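Local coordinates for periplasmic binding protein (Sulfurospirillum deleyianum, PDB 4PAG) that probably captures a solute for uptake by an ABC transporter, and here holds a bound histidine, at residues I94-P99 / V119-S124; K172-E177 / N201-C206; P273-I278 / K302-L307. One frame throughout, in Å; residues are numbered along the deposited sequence.

How the contacts relate
The three contacts follow one another along the chain; none nests in or crosses another. Contact 1 (94-99 with 119-124) closes the loop round helix 99-112 and joins two neighbouring strands of the N-terminal parallel sheet. After helix 141-163, which connects the two sheet-bearing lobes as in relatives of this family, contact 2 (172-177 with 201-206) closes the loop that carries helix 193-197 and adds the outermost strand 201-202 to the second parallel sheet. Contact 3 (273-278 with 302-307) comes last, tying the start of helix 277-288 to helix 297-309. Contacts 1 and 3 touch, Trp96 lying on Pro273 and Ser124 on Arg277, whereas contact 2 stays about 11 Å from contact 1 and about 7 Å from contact 3, nearest atom to nearest atom.

Contact 1: residues I94-P99 / V119-S124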
loop_
_atom_site.group_PDB
_atom_site.type_symbol
_atom_site.label_atom_id
_atom_site.label_comp_id
_atom_site.label_asym_id
_atom_site.label_seq_id
_atom_site.Cartn_x
_atom_site.Cartn_y
_atom_site.Cartn_z
ATOM N N ILE A 94 -6.927 -4.748 14.962
ATOM C CA ILE A 94 -7.496 -4.617 13.642
ATOM C C ILE A 94 -6.658 -5.473 12.703
ATOM O O ILE A 94 -5.442 -5.309 12.639
ATOM C CB ILE A 94 -7.473 -3.155 13.153
ATOM C CG1 ILE A 94 -8.107 -2.204 14.181
ATOM C CG2 ILE A 94 -8.178 -3.044 11.816
ATOM C CD1 ILE A 94 -9.566 -2.470 14.488
ATOM N N THR A 95 -7.303 -6.385 11.981
ATOM C CA THR A 95 -6.589 -7.285 11.082
ATOM C C THR A 95 -6.905 -7.066 9.606
ATOM O O THR A 95 -7.882 -6.403 9.240
ATOM C CB THR A 95 -6.833 -8.767 11.432
ATOM O OG1 THR A 95 -8.130 -9.177 10.986
ATOM C CG2 THR A 95 -6.717 -8.996 12.919
ATOM N N TRP A 96 -6.046 -7.648 8.774
ATOM C CA TRP A 96 -6.152 -7.592 7.320
ATOM C C TRP A 96 -7.008 -8.773 6.832
ATOM O O TRP A 96 -6.629 -9.924 6.990
ATOM C CB TRP A 96 -4.724 -7.628 6.769
ATOM C CG TRP A 96 -4.525 -7.540 5.297
ATOM C CD1 TRP A 96 -5.464 -7.352 4.327
ATOM C CD2 TRP A 96 -3.263 -7.593 4.631
ATOM N NE1 TRP A 96 -4.860 -7.316 3.091
ATOM C CE2 TRP A 96 -3.509 -7.467 3.254
ATOM C CE3 TRP A 96 -1.947 -7.774 5.070
ATOM C CZ2 TRP A 96 -2.484 -7.490 2.306
ATOM C CZ3 TRP A 96 -0.927 -7.793 4.130
ATOM C CH2 TRP A 96 -1.205 -7.660 2.763
ATOM N N ASP A 97 -8.183 -8.467 6.280
ATOM C CA ASP A 97 -9.129 -9.486 5.811
ATOM C C ASP A 97 -8.781 -9.897 4.385
ATOM O O ASP A 97 -9.291 -9.311 3.427
ATOM C CB ASP A 97 -10.567 -8.938 5.868
ATOM C CG ASP A 97 -11.615 -9.935 5.387
ATOM O OD1 ASP A 97 -11.270 -11.086 5.045
ATOM O OD2 ASP A 97 -12.807 -9.553 5.361
ATOM N N THR A 98 -7.917 -10.898 4.245
ATOM C CA THR A 98 -7.533 -11.400 2.919
ATOM C C THR A 98 -7.338 -12.924 3.017
ATOM O O THR A 98 -6.819 -13.414 4.035
ATOM C CB THR A 98 -6.287 -10.646 2.383
ATOM O OG1 THR A 98 -6.083 -10.930 0.986
ATOM C CG2 THR A 98 -5.035 -10.992 3.177
ATOM N N PRO A 99 -7.790 -13.678 1.993
ATOM C CA PRO A 99 -7.890 -15.140 2.129
ATOM C C PRO A 99 -6.594 -15.865 2.454
ATOM O O PRO A 99 -6.624 -16.823 3.206
ATOM C CB PRO A 99 -8.442 -15.615 0.777
ATOM C CG PRO A 99 -8.721 -14.407 -0.033
ATOM C CD PRO A 99 -8.489 -13.180 0.795
ATOM N N VAL A 119 -10.632 -5.867 8.301
ATOM C CA VAL A 119 -11.041 -4.943 7.255
ATOM C C VAL A 119 -10.539 -5.420 5.896
ATOM O O VAL A 119 -9.419 -5.924 5.772
ATOM C CB VAL A 119 -10.562 -3.501 7.543
ATOM C CG1 VAL A 119 -11.137 -3.013 8.869
ATOM C CG2 VAL A 119 -9.044 -3.406 7.563
ATOM N N ASN A 120 -11.389 -5.263 4.890
ATOM C CA ASN A 120 -11.108 -5.734 3.547
ATOM C C ASN A 120 -10.580 -4.595 2.678
ATOM O O ASN A 120 -11.345 -3.750 2.220
ATOM C CB ASN A 120 -12.373 -6.344 2.941
ATOM C CG ASN A 120 -12.106 -7.051 1.629
ATOM O OD1 ASN A 120 -11.076 -6.843 0.996
ATOM N ND2 ASN A 120 -13.034 -7.893 1.217
ATOM N N ILE A 121 -9.278 -4.595 2.432
ATOM C CA ILE A 121 -8.624 -3.484 1.729
ATOM C C ILE A 121 -7.991 -3.880 0.396
ATOM O O ILE A 121 -7.252 -3.096 -0.200
ATOM C CB ILE A 121 -7.536 -2.847 2.607
ATOM C CG1 ILE A 121 -6.594 -3.924 3.156
ATOM C CG2 ILE A 121 -8.183 -2.076 3.740
ATOM C CD1 ILE A 121 -5.252 -3.399 3.606
ATOM N N ASP A 122 -8.277 -5.083 -0.081
ATOM C CA ASP A 122 -7.625 -5.563 -1.293
ATOM C C ASP A 122 -8.027 -4.741 -2.521
ATOM O O ASP A 122 -7.174 -4.362 -3.325
ATOM C CB ASP A 122 -7.892 -7.049 -1.486
ATOM C CG ASP A 122 -7.062 -7.921 -0.537
ATOM O OD1 ASP A 122 -6.179 -7.405 0.201
ATOM O OD2 ASP A 122 -7.290 -9.136 -0.532
ATOM N N ASP A 123 -9.317 -4.445 -2.644
ATOM C CA ASP A 123 -9.802 -3.518 -3.657
ATOM C C ASP A 123 -9.613 -2.120 -3.096
ATOM O O ASP A 123 -10.212 -1.777 -2.082
ATOM C CB ASP A 123 -11.283 -3.782 -3.958
ATOM C CG ASP A 123 -11.806 -2.992 -5.163
ATOM O OD1 ASP A 123 -11.182 -1.983 -5.594
ATOM O OD2 ASP A 123 -12.875 -3.392 -5.679
ATOM N N SER A 124 -8.783 -1.310 -3.754
ATOM C CA SER A 124 -8.489 0.032 -3.260
ATOM C C SER A 124 -9.731 0.939 -3.211
ATOM O O SER A 124 -9.762 1.910 -2.445
ATOM C CB SER A 124 -7.362 0.683 -4.078
ATOM O OG SER A 124 -6.112 0.016 -3.883
HETATM O O HOH W 1 -8.216 -7.140 2.305
#
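Trp96 and Val119 form a parallel beta bridge at the end of a beta-alpha-beta crossover, in which helix 99-112 links strand 92-96 to its neighbour 116-119. Val119 makes both backbone bonds of the bridge: its N donates to Thr95 O at 3.0 Å, and its O accepts from Asp97 N at 2.9 Å. Its branched side chain touches Ile30 of helix 28-37 and Val130 and Tyr133 of helix 127-138, apolar surroundings that suit valine.

Beyond the bridge the strands give way to loops, and side chains take over. In Trp96, chi1 (-178°) sets CG anti to the backbone N, and the indole that follows has an aliphatic group on each face. Ile121 CD1 sits over one face, 4.2 Å from the centroid of the five-membered ring, as a CH-pi contact, and Thr98 CG2 lies on the opposite face, toward the rim. In the ring plane, Trp96 NE1 donates to Asp122 OD1 at 3.2 Å in a nearly straight bond (167°), meeting that oxygen on its syn side; the carboxylate stands 83° to the ring. Thr98 OG1 donates to the syn lone pair of Asp122 OD2 at 2.6 Å. A water knits the backbones together, donating to Asp97 O at 2.7 Å and accepting from Ile121 N at 2.8 Å.

Asp97 turns its own carboxylate toward Asn102 instead. Asp122 thus receives a separate donor on each carboxylate oxygen, which fixes the rotation of that group; two donated bonds would be expected to favour its ionised form, and the same pair of bonds holds the buried indole N-H and threonine hydroxyl in place.

Contact 2: residues K172-E177 / N201-C206; sequences KVYYAE and NLVHKC
Lys172 and Asn201 lie side by side and point the same way, as do Val173 and Leu202 on the other face of the sheet, as residues paired across neighbouring strands do. Here 201-202 is the outermost strand, beside 172-176, in the four-stranded parallel sheet of the second lobe. Val173 supplies both backbone links, its N donating to Asn201 O at 3.0 Å and its O accepting from Val203 N at 3.1 Å.

Val173 CG1 meets Leu202 CD2 at 4.0 Å. These branched apolar side chains suit a buried face, where Leu202 also rests on Leu195 of helix 193-197. On the other face, the aliphatic part of Lys172 runs beside the Asn201 amide, CG to ND2, while its ammonium reaches carbonyls of Tyr225 and Asp226.

Past these two bridges the directions change. Tyr174 and Val203 cross at about a right angle, and the Tyr174 ring takes Val203 CG2 at its edge, 3.8 Å from Tyr174 CD1. Tyr174 OH hydrogen-bonds to Gly181 O.

The outer strand is gripped from within its own segment by Lys205, whose NZ donates to Asn201 OD1 at 2.8 Å and to Leu202 O, also at 2.8 Å.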
loop_
_atom_site.group_PDB
_atom_site.type_symbol
_atom_site.label_atom_id
_atom_site.label_comp_id
_atom_site.label_asym_id
_atom_site.label_seq_id
_atom_site.Cartn_x
_atom_site.Cartn_y
_atom_site.Cartn_z
ATOM N N LYS A 172 0.794 -1.591 -21.822
ATOM C CA LYS A 172 1.436 -2.788 -21.275
ATOM C C LYS A 172 2.504 -2.396 -20.254
ATOM O O LYS A 172 3.372 -1.563 -20.534
ATOM C CB LYS A 172 2.055 -3.634 -22.384
ATOM C CG LYS A 172 1.033 -4.238 -23.339
ATOM C CD LYS A 172 1.675 -4.711 -24.634
ATOM C CE LYS A 172 2.606 -5.891 -24.426
ATOM N NZ LYS A 172 3.459 -6.135 -25.629
ATOM N N VAL A 173 2.431 -2.996 -19.068
ATOM C CA VAL A 173 3.348 -2.666 -17.989
ATOM C C VAL A 173 3.925 -3.934 -17.340
ATOM O O VAL A 173 3.218 -4.927 -17.124
ATOM C CB VAL A 173 2.682 -1.714 -16.946
ATOM C CG1 VAL A 173 1.393 -2.287 -16.379
ATOM C CG2 VAL A 173 3.640 -1.372 -15.812
ATOM N N TYR A 174 5.225 -3.884 -17.054
ATOM C CA TYR A 174 5.926 -4.917 -16.320
ATOM C C TYR A 174 6.320 -4.359 -14.961
ATOM O O TYR A 174 6.943 -3.305 -14.869
ATOM C CB TYR A 174 7.174 -5.378 -17.079
ATOM C CG TYR A 174 7.994 -6.396 -16.322
ATOM C CD1 TYR A 174 7.477 -7.656 -16.044
ATOM C CD2 TYR A 174 9.270 -6.095 -15.857
ATOM C CE1 TYR A 174 8.209 -8.587 -15.336
ATOM C CE2 TYR A 174 10.016 -7.025 -15.145
ATOM C CZ TYR A 174 9.474 -8.271 -14.893
ATOM O OH TYR A 174 10.185 -9.210 -14.202
ATOM N N TYR A 175 5.938 -5.067 -13.905
ATOM C CA TYR A 175 6.292 -4.688 -12.542
ATOM C C TYR A 175 7.572 -5.420 -12.166
ATOM O O TYR A 175 7.562 -6.631 -11.955
ATOM C CB TYR A 175 5.145 -5.054 -11.599
ATOM C CG TYR A 175 5.329 -4.683 -10.142
ATOM C CD1 TYR A 175 6.077 -3.574 -9.754
ATOM C CD2 TYR A 175 4.722 -5.441 -9.150
ATOM C CE1 TYR A 175 6.223 -3.239 -8.412
ATOM C CE2 TYR A 175 4.860 -5.118 -7.814
ATOM C CZ TYR A 175 5.613 -4.024 -7.442
ATOM O OH TYR A 175 5.746 -3.731 -6.098
ATOM N N ALA A 176 8.682 -4.689 -12.119
ATOM C CA ALA A 176 9.990 -5.308 -11.922
ATOM C C ALA A 176 10.361 -5.282 -10.456
ATOM O O ALA A 176 10.605 -4.226 -9.889
ATOM C CB ALA A 176 11.047 -4.598 -12.748
ATOM N N GLU A 177 10.411 -6.459 -9.847
ATOM C CA GLU A 177 10.735 -6.587 -8.438
ATOM C C GLU A 177 12.074 -7.283 -8.268
ATOM O O GLU A 177 12.602 -7.875 -9.213
ATOM C CB GLU A 177 9.633 -7.367 -7.734
ATOM C CG GLU A 177 8.301 -6.641 -7.710
ATOM C CD GLU A 177 7.238 -7.462 -7.011
ATOM O OE1 GLU A 177 6.865 -8.515 -7.585
ATOM O OE2 GLU A 177 6.799 -7.064 -5.901
ATOM N N ASN A 201 -2.124 -2.810 -18.434
ATOM C CA ASN A 201 -2.214 -4.183 -18.903
ATOM C C ASN A 201 -0.972 -4.911 -18.391
ATOM O O ASN A 201 0.114 -4.872 -19.003
ATOM C CB ASN A 201 -2.311 -4.203 -20.427
ATOM C CG ASN A 201 -2.369 -5.596 -20.998
ATOM O OD1 ASN A 201 -2.218 -6.584 -20.297
ATOM N ND2 ASN A 201 -2.583 -5.681 -22.300
ATOM N N LEU A 202 -1.127 -5.542 -17.233
ATOM C CA LEU A 202 -0.011 -6.213 -16.572
ATOM C C LEU A 202 0.404 -7.446 -17.378
ATOM O O LEU A 202 -0.409 -8.324 -17.633
ATOM C CB LEU A 202 -0.405 -6.594 -15.150
ATOM C CG LEU A 202 -0.320 -5.471 -14.124
ATOM C CD1 LEU A 202 -1.145 -5.809 -12.890
ATOM C CD2 LEU A 202 1.135 -5.227 -13.739
ATOM N N VAL A 203 1.670 -7.515 -17.777
ATOM C CA VAL A 203 2.069 -8.493 -18.792
ATOM C C VAL A 203 2.107 -9.959 -18.343
ATOM O O VAL A 203 1.923 -10.844 -19.175
ATOM C CB VAL A 203 3.411 -8.127 -19.459
ATOM C CG1 VAL A 203 3.242 -6.843 -20.250
ATOM C CG2 VAL A 203 4.537 -7.999 -18.436
ATOM N N HIS A 204 2.353 -10.209 -17.058
ATOM C CA HIS A 204 2.440 -11.569 -16.527
ATOM C C HIS A 204 1.061 -12.006 -15.994
ATOM O O HIS A 204 0.563 -11.470 -14.994
ATOM C CB HIS A 204 3.512 -11.631 -15.434
ATOM C CG HIS A 204 3.875 -13.016 -14.996
ATOM N ND1 HIS A 204 4.531 -13.916 -15.810
ATOM C CD2 HIS A 204 3.700 -13.641 -13.807
ATOM C CE1 HIS A 204 4.726 -15.045 -15.146
ATOM N NE2 HIS A 204 4.228 -14.904 -13.928
ATOM N N LYS A 205 0.457 -12.977 -16.676
ATOM C CA LYS A 205 -0.935 -13.369 -16.437
ATOM C C LYS A 205 -1.036 -14.615 -15.556
ATOM O O LYS A 205 -0.638 -15.704 -15.962
ATOM C CB LYS A 205 -1.657 -13.628 -17.765
ATOM C CG LYS A 205 -1.531 -12.512 -18.794
ATOM C CD LYS A 205 -2.112 -11.210 -18.276
ATOM C CE LYS A 205 -2.370 -10.209 -19.386
ATOM N NZ LYS A 205 -2.835 -8.913 -18.809
ATOM N N CYS A 206 -1.569 -14.442 -14.353
ATOM C CA CYS A 206 -1.829 -15.557 -13.424
ATOM C C CYS A 206 -2.589 -15.006 -12.225
ATOM O O CYS A 206 -2.906 -13.814 -12.190
ATOM C CB CYS A 206 -0.531 -16.246 -12.957
ATOM S SG CYS A 206 0.845 -15.149 -12.500
#

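Contact 3: residues P273-I278 / K302-L307; sequences PSFMRI and KAFYQL
With CG anti to its backbone N (chi1 -175°), Phe304 projects from helix 297-309 toward the residues leading into helix 277-288. Met276, present as selenomethionine, answers with a bent chain: chi2 (-64°) places the selenium and chi3 (-67°) the methyl CE, and the two atoms meet different aromatic residues.

The selenium lies at the edge of Phe304, 5.2 Å from the ring centroid and nearest to CE1, in a Met-aromatic contact. Beyond it, Met276 CE stands 3.5 Å from Tyr305 OH. Phe304 is held at other points too: its CZ comes to the edge of the Phe275 ring, 3.9 Å from Phe275 CE2, and its CE2 meets Ile278 CG2 at 3.8 Å. Ile278 and Phe304 cross at about a right angle, and Ile278 also rests on Ala151 and Tyr154 of helix 141-163. A broad phenyl ring suits a place where it must reach three side chains at once. The ring of Tyr305 meets Phe322 of the histidine pocket, which links this apolar core to the pocket, the Tyr305 side chain lying about 10 Å from the bound histidine.

The turn that presents these side chains is secured by Ser274, whose OG accepts from Met276 N at 3.1 Å as a capping bond; a short hydroxyl side chain can fold back to do this.

No hydrogen bond crosses between the two segments, and the buried Tyr305 hydroxyl is satisfied elsewhere, by Ser264 O and Trp268 NE1; the join therefore rests on shape and on apolar and aromatic contact.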
loop_
_atom_site.group_PDB
_atom_site.type_symbol
_atom_site.label_atom_id
_atom_site.label_comp_id
_atom_site.label_asym_id
_atom_site.label_seq_id
_atom_site.Cartn_x
_atom_site.Cartn_y
_atom_site.Cartn_z
ATOM N N PRO A 273 0.990 -3.199 0.546
ATOM C CA PRO A 273 -0.242 -2.637 0.010
ATOM C C PRO A 273 -0.830 -1.737 1.092
ATOM O O PRO A 273 -0.814 -2.108 2.262
ATOM C CB PRO A 273 -1.143 -3.856 -0.206
ATOM C CG PRO A 273 -0.283 -5.045 -0.058
ATOM C CD PRO A 273 0.912 -4.653 0.741
ATOM N N SER A 274 -1.283 -0.547 0.729
ATOM C CA SER A 274 -1.852 0.367 1.713
ATOM C C SER A 274 -2.658 1.478 1.052
ATOM O O SER A 274 -2.694 1.607 -0.178
ATOM C CB SER A 274 -0.748 1.001 2.570
ATOM O OG SER A 274 -0.112 2.071 1.879
ATOM N N PHE A 275 -3.284 2.283 1.904
ATOM C CA PHE A 275 -4.003 3.482 1.487
ATOM C C PHE A 275 -3.163 4.442 0.621
ATOM O O PHE A 275 -3.720 5.285 -0.076
ATOM C CB PHE A 275 -4.490 4.233 2.725
ATOM C CG PHE A 275 -3.400 4.967 3.426
ATOM C CD1 PHE A 275 -2.630 4.340 4.381
ATOM C CD2 PHE A 275 -3.107 6.285 3.084
ATOM C CE1 PHE A 275 -1.594 5.021 5.007
ATOM C CE2 PHE A 275 -2.077 6.961 3.699
ATOM C CZ PHE A 275 -1.316 6.330 4.670
HETATM N N MSE A 276 -1.837 4.340 0.675
HETATM C CA MSE A 276 -0.970 5.171 -0.184
HETATM C C MSE A 276 -1.315 5.009 -1.651
HETATM O O MSE A 276 -1.024 5.898 -2.471
HETATM C CB MSE A 276 0.506 4.806 -0.024
HETATM C CG MSE A 276 1.086 5.068 1.357
HETATM SE SE MSE A 276 1.094 6.978 1.835
HETATM C CE MSE A 276 2.411 7.636 0.517
ATOM N N ARG A 277 -1.943 3.886 -1.996
ATOM C CA ARG A 277 -2.387 3.615 -3.373
ATOM C C ARG A 277 -3.396 4.626 -3.912
ATOM O O ARG A 277 -3.507 4.808 -5.132
ATOM C CB ARG A 277 -2.958 2.208 -3.479
ATOM C CG ARG A 277 -1.892 1.139 -3.359
ATOM C CD ARG A 277 -2.460 -0.243 -3.073
ATOM N NE ARG A 277 -1.408 -1.223 -3.284
ATOM C CZ ARG A 277 -1.565 -2.539 -3.354
ATOM N NH1 ARG A 277 -2.762 -3.105 -3.193
ATOM N NH2 ARG A 277 -0.495 -3.300 -3.583
ATOM N N ILE A 278 -4.126 5.278 -3.008
ATOM C CA ILE A 278 -4.979 6.405 -3.370
ATOM C C ILE A 278 -4.203 7.417 -4.231
ATOM O O ILE A 278 -4.723 7.924 -5.225
ATOM C CB ILE A 278 -5.535 7.078 -2.101
ATOM C CG1 ILE A 278 -6.557 6.146 -1.444
ATOM C CG2 ILE A 278 -6.175 8.421 -2.418
ATOM C CD1 ILE A 278 -6.729 6.386 0.044
ATOM N N LYS A 302 0.983 17.023 -3.376
ATOM C CA LYS A 302 0.998 18.081 -2.366
ATOM C C LYS A 302 -0.242 18.041 -1.486
ATOM O O LYS A 302 -0.122 18.097 -0.266
ATOM C CB LYS A 302 1.172 19.474 -3.004
ATOM C CG LYS A 302 2.613 19.806 -3.349
ATOM C CD LYS A 302 2.699 21.084 -4.186
ATOM C CE LYS A 302 4.130 21.568 -4.363
ATOM N NZ LYS A 302 4.475 22.714 -3.475
ATOM N N ALA A 303 -1.420 17.918 -2.101
ATOM C CA ALA A 303 -2.682 17.867 -1.354
ATOM C C ALA A 303 -2.774 16.614 -0.485
ATOM O O ALA A 303 -3.206 16.673 0.661
ATOM C CB ALA A 303 -3.871 17.927 -2.302
ATOM N N PHE A 304 -2.357 15.484 -1.036
ATOM C CA PHE A 304 -2.401 14.221 -0.309
ATOM C C PHE A 304 -1.489 14.261 0.929
ATOM O O PHE A 304 -1.905 13.889 2.036
ATOM C CB PHE A 304 -2.037 13.073 -1.247
ATOM C CG PHE A 304 -2.160 11.717 -0.624
ATOM C CD1 PHE A 304 -1.089 11.162 0.050
ATOM C CD2 PHE A 304 -3.344 10.996 -0.710
ATOM C CE1 PHE A 304 -1.187 9.918 0.628
ATOM C CE2 PHE A 304 -3.449 9.744 -0.134
ATOM C CZ PHE A 304 -2.365 9.207 0.535
ATOM N N TYR A 305 -0.265 14.742 0.754
ATOM C CA TYR A 305 0.686 14.792 1.863
ATOM C C TYR A 305 0.256 15.790 2.937
ATOM O O TYR A 305 0.464 15.548 4.138
ATOM C CB TYR A 305 2.123 15.050 1.371
ATOM C CG TYR A 305 2.853 13.751 1.063
ATOM C CD1 TYR A 305 2.459 12.949 -0.007
ATOM C CD2 TYR A 305 3.903 13.313 1.855
ATOM C CE1 TYR A 305 3.100 11.753 -0.278
ATOM C CE2 TYR A 305 4.556 12.113 1.589
ATOM C CZ TYR A 305 4.145 11.330 0.525
ATOM O OH TYR A 305 4.783 10.131 0.241
ATOM N N GLN A 306 -0.387 16.877 2.517
ATOM C CA GLN A 306 -0.851 17.890 3.462
ATOM C C GLN A 306 -1.889 17.315 4.406
ATOM O O GLN A 306 -1.778 17.476 5.620
ATOM C CB GLN A 306 -1.422 19.112 2.738
ATOM C CG GLN A 306 -1.601 20.331 3.639
ATOM C CD GLN A 306 -2.900 20.352 4.429
ATOM O OE1 GLN A 306 -3.910 19.754 4.036
ATOM N NE2 GLN A 306 -2.887 21.077 5.548
ATOM N N LEU A 307 -2.874 16.627 3.851
ATOM C CA LEU A 307 -3.993 16.100 4.634
ATOM C C LEU A 307 -3.596 14.838 5.393
ATOM O O LEU A 307 -3.821 14.740 6.611
ATOM C CB LEU A 307 -5.198 15.823 3.731
ATOM C CG LEU A 307 -6.421 15.194 4.411
ATOM C CD1 LEU A 307 -6.983 16.125 5.479
ATOM C CD2 LEU A 307 -7.492 14.839 3.396
#